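Local structure of protein toll (Drosophila melanogaster, 4LXR) at residues A[46-52]-A[74-80]. The protein serves as the cell-surface receptor for cleaved spaetzle C-106, switching on Toll signalling in dorsal-ventral patterning of the embryo and in antifungal immunity. Coordinates in Å, arbitrary orientation, origin at the centre of the assembly. Numbering follows the deposited sequence.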
loop_
_atom_site.group_PDB
_atom_site.type_symbol
_atom_site.label_atom_id
_atom_site.label_comp_id
_atom_site.label_asym_id
_atom_site.label_seq_id
_atom_site.Cartn_x
_atom_site.Cartn_y
_atom_site.Cartn_z
ATOM N N ASP A 46 20.098 -8.409 -32.603
ATOM C CA ASP A 46 19.872 -7.354 -31.617
ATOM C C ASP A 46 21.172 -6.895 -30.952
ATOM O O ASP A 46 21.623 -5.761 -31.144
ATOM C CB ASP A 46 18.849 -7.806 -30.567
ATOM C CG ASP A 46 18.419 -6.679 -29.635
ATOM O OD1 ASP A 46 18.676 -5.498 -29.950
ATOM O OD2 ASP A 46 17.804 -6.976 -28.587
ATOM N N TYR A 47 21.775 -7.775 -30.167
ATOM C CA TYR A 47 22.995 -7.404 -29.476
ATOM C C TYR A 47 23.882 -8.593 -29.139
ATOM O O TYR A 47 23.426 -9.747 -29.083
ATOM C CB TYR A 47 22.669 -6.607 -28.217
ATOM C CG TYR A 47 22.234 -7.442 -27.036
ATOM C CD1 TYR A 47 20.919 -7.880 -26.913
ATOM C CD2 TYR A 47 23.134 -7.769 -26.024
ATOM C CE1 TYR A 47 20.515 -8.635 -25.818
ATOM C CE2 TYR A 47 22.742 -8.527 -24.934
ATOM C CZ TYR A 47 21.436 -8.958 -24.839
ATOM O OH TYR A 47 21.045 -9.704 -23.754
ATOM N N VAL A 48 25.158 -8.303 -28.931
ATOM C CA VAL A 48 26.078 -9.268 -28.359
ATOM C C VAL A 48 26.754 -8.604 -27.166
ATOM O O VAL A 48 27.253 -7.488 -27.280
ATOM C CB VAL A 48 27.121 -9.765 -29.396
ATOM C CG1 VAL A 48 27.832 -8.588 -30.078
ATOM C CG2 VAL A 48 28.132 -10.692 -28.743
ATOM N N GLN A 49 26.718 -9.261 -26.008
ATOM C CA GLN A 49 27.517 -8.810 -24.871
ATOM C C GLN A 49 28.742 -9.696 -24.696
ATOM O O GLN A 49 28.636 -10.917 -24.667
ATOM C CB GLN A 49 26.711 -8.767 -23.566
ATOM C CG GLN A 49 27.571 -8.373 -22.358
ATOM C CD GLN A 49 26.837 -8.392 -21.022
ATOM O OE1 GLN A 49 26.750 -9.429 -20.358
ATOM N NE2 GLN A 49 26.329 -7.236 -20.610
ATOM N N ILE A 50 29.917 -9.083 -24.611
ATOM C CA ILE A 50 31.106 -9.831 -24.253
ATOM C C ILE A 50 31.517 -9.439 -22.841
ATOM O O ILE A 50 31.890 -8.295 -22.595
ATOM C CB ILE A 50 32.261 -9.593 -25.231
ATOM C CG1 ILE A 50 31.793 -9.832 -26.662
ATOM C CG2 ILE A 50 33.428 -10.505 -24.905
ATOM C CD1 ILE A 50 32.635 -9.123 -27.691
ATOM N N MET A 51 31.392 -10.382 -21.908
ATOM C CA MET A 51 31.814 -10.158 -20.535
ATOM C C MET A 51 33.156 -10.843 -20.377
ATOM O O MET A 51 33.281 -12.034 -20.636
ATOM C CB MET A 51 30.783 -10.707 -19.544
ATOM C CG MET A 51 31.260 -10.776 -18.093
ATOM S SD MET A 51 31.173 -9.212 -17.190
ATOM C CE MET A 51 29.420 -8.853 -17.314
ATOM N N CYS A 52 34.168 -10.069 -19.996
ATOM C CA CYS A 52 35.540 -10.552 -19.962
ATOM C C CYS A 52 36.005 -10.735 -18.533
ATOM O O CYS A 52 35.584 -10.005 -17.635
ATOM C CB CYS A 52 36.484 -9.542 -20.632
ATOM S SG CYS A 52 36.367 -9.373 -22.443
ATOM N N ARG A 74 23.886 -3.746 -31.515
ATOM C CA ARG A 74 24.632 -3.256 -30.379
ATOM C C ARG A 74 25.710 -4.264 -29.953
ATOM O O ARG A 74 25.433 -5.457 -29.798
ATOM C CB ARG A 74 23.657 -2.975 -29.228
ATOM C CG ARG A 74 24.298 -2.346 -28.005
ATOM C CD ARG A 74 23.261 -1.914 -26.968
ATOM N NE ARG A 74 22.786 -3.039 -26.169
ATOM C CZ ARG A 74 21.546 -3.511 -26.203
ATOM N NH1 ARG A 74 21.209 -4.545 -25.438
ATOM N NH2 ARG A 74 20.638 -2.943 -26.996
ATOM N N VAL A 75 26.945 -3.791 -29.788
ATOM C CA VAL A 75 27.983 -4.607 -29.166
ATOM C C VAL A 75 28.324 -3.977 -27.848
ATOM O O VAL A 75 28.648 -2.790 -27.792
ATOM C CB VAL A 75 29.269 -4.686 -29.989
ATOM C CG1 VAL A 75 30.338 -5.470 -29.219
ATOM C CG2 VAL A 75 29.002 -5.323 -31.321
ATOM N N GLN A 76 28.233 -4.759 -26.778
ATOM C CA GLN A 76 28.571 -4.246 -25.458
ATOM C C GLN A 76 29.695 -5.087 -24.886
ATOM O O GLN A 76 29.542 -6.294 -24.730
ATOM C CB GLN A 76 27.357 -4.297 -24.534
ATOM C CG GLN A 76 27.621 -3.758 -23.138
ATOM C CD GLN A 76 26.381 -3.741 -22.265
ATOM O OE1 GLN A 76 25.956 -4.773 -21.737
ATOM N NE2 GLN A 76 25.793 -2.572 -22.110
ATOM N N MET A 77 30.814 -4.444 -24.567
ATOM C CA MET A 77 31.987 -5.139 -24.046
ATOM C C MET A 77 32.207 -4.659 -22.620
ATOM O O MET A 77 32.261 -3.463 -22.377
ATOM C CB MET A 77 33.225 -4.859 -24.910
ATOM C CG MET A 77 33.151 -5.453 -26.322
ATOM S SD MET A 77 34.563 -5.037 -27.380
ATOM C CE MET A 77 35.726 -6.279 -26.795
ATOM N N ARG A 78 32.332 -5.591 -21.682
ATOM C CA ARG A 78 32.422 -5.250 -20.272
ATOM C C ARG A 78 33.625 -5.906 -19.609
ATOM O O ARG A 78 33.807 -7.133 -19.695
ATOM C CB ARG A 78 31.142 -5.690 -19.534
ATOM C CG ARG A 78 29.933 -4.820 -19.847
ATOM C CD ARG A 78 28.646 -5.338 -19.186
ATOM N NE ARG A 78 28.642 -5.204 -17.732
ATOM C CZ ARG A 78 27.744 -5.781 -16.933
ATOM N NH1 ARG A 78 26.776 -6.523 -17.456
ATOM N NH2 ARG A 78 27.807 -5.616 -15.617
ATOM N N ARG A 79 34.418 -5.086 -18.920
ATOM C CA ARG A 79 35.591 -5.543 -18.155
ATOM C C ARG A 79 36.698 -6.100 -19.055
ATOM O O ARG A 79 37.579 -6.844 -18.603
ATOM C CB ARG A 79 35.194 -6.569 -17.073
ATOM C CG ARG A 79 33.902 -6.223 -16.350
ATOM C CD ARG A 79 33.562 -7.217 -15.254
ATOM N NE ARG A 79 34.141 -6.823 -13.974
ATOM C CZ ARG A 79 33.573 -7.050 -12.789
ATOM N NH1 ARG A 79 34.178 -6.653 -11.675
ATOM N NH2 ARG A 79 32.400 -7.671 -12.716
ATOM N N CYS A 80 36.669 -5.721 -20.327
ATOM C CA CYS A 80 37.673 -6.215 -21.269
ATOM C C CYS A 80 38.890 -5.308 -21.282
ATOM O O CYS A 80 38.800 -4.135 -20.916
ATOM C CB CYS A 80 37.076 -6.355 -22.680
ATOM S SG CYS A 80 35.618 -7.496 -22.723
HETATM O O HOH W 1 18.667 -4.875 -26.603
HETATM O O HOH W 2 24.980 -9.222 -17.443
#
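At the N-terminal end of the leucine-rich-repeat solenoid of the Toll ectodomain, the antiparallel cap strands hand over to the parallel sheet of the concave surface: strand 47-52 pairs antiparallel with strand 38-43 on one edge and parallel with 74-78 on the other. The axes of 47-52 and 74-78 run 4.7 Å apart at 9°, with Tyr47 beside Arg74 and Met51 beside Arg78. Six backbone hydrogen bonds join them in the parallel pattern. Val48 and Ile50 each bond through N to one residue of the other strand and through O to the residue two further on (Val48 N to Arg74 O 3.0 Å, Gln76 N to Val48 O 2.9 Å), with Asp46 O to Arg74 N and Cys52 N to Arg78 O closing the two ends. Val48, Val75, Ile50 and Met77 point into the solenoid core, where Val48 CG1 meets Val75 CG2 at 3.7 Å and Leu95 and Ile97 pack nearby. The other face, with Tyr47, Gln49, Met51, Arg74, Gln76 and Arg78, is largely polar and meets spaetzle C-106. There Gln49 NE2 donates to Gln76 OE1 at 2.7 Å, Arg74 NH1 lies over one face of the Tyr47 ring, 3.5 Å from Tyr47 CG, and a water bridges Asp46 OD2 and Arg74 NH2. Met51 CE sits against the Arg78 guanidinium, 3.5 Å from Arg78 CZ, while Arg78 itself forms a salt bridge with Glu48 of the spaetzle chain. Past the strand, Arg79 turns the backbone with a positive phi of 66°, and the pairing ends in a covalent link, the disulfide between Cys52 SG and Cys80 SG, 2.0 Å long with chi3 of 85°.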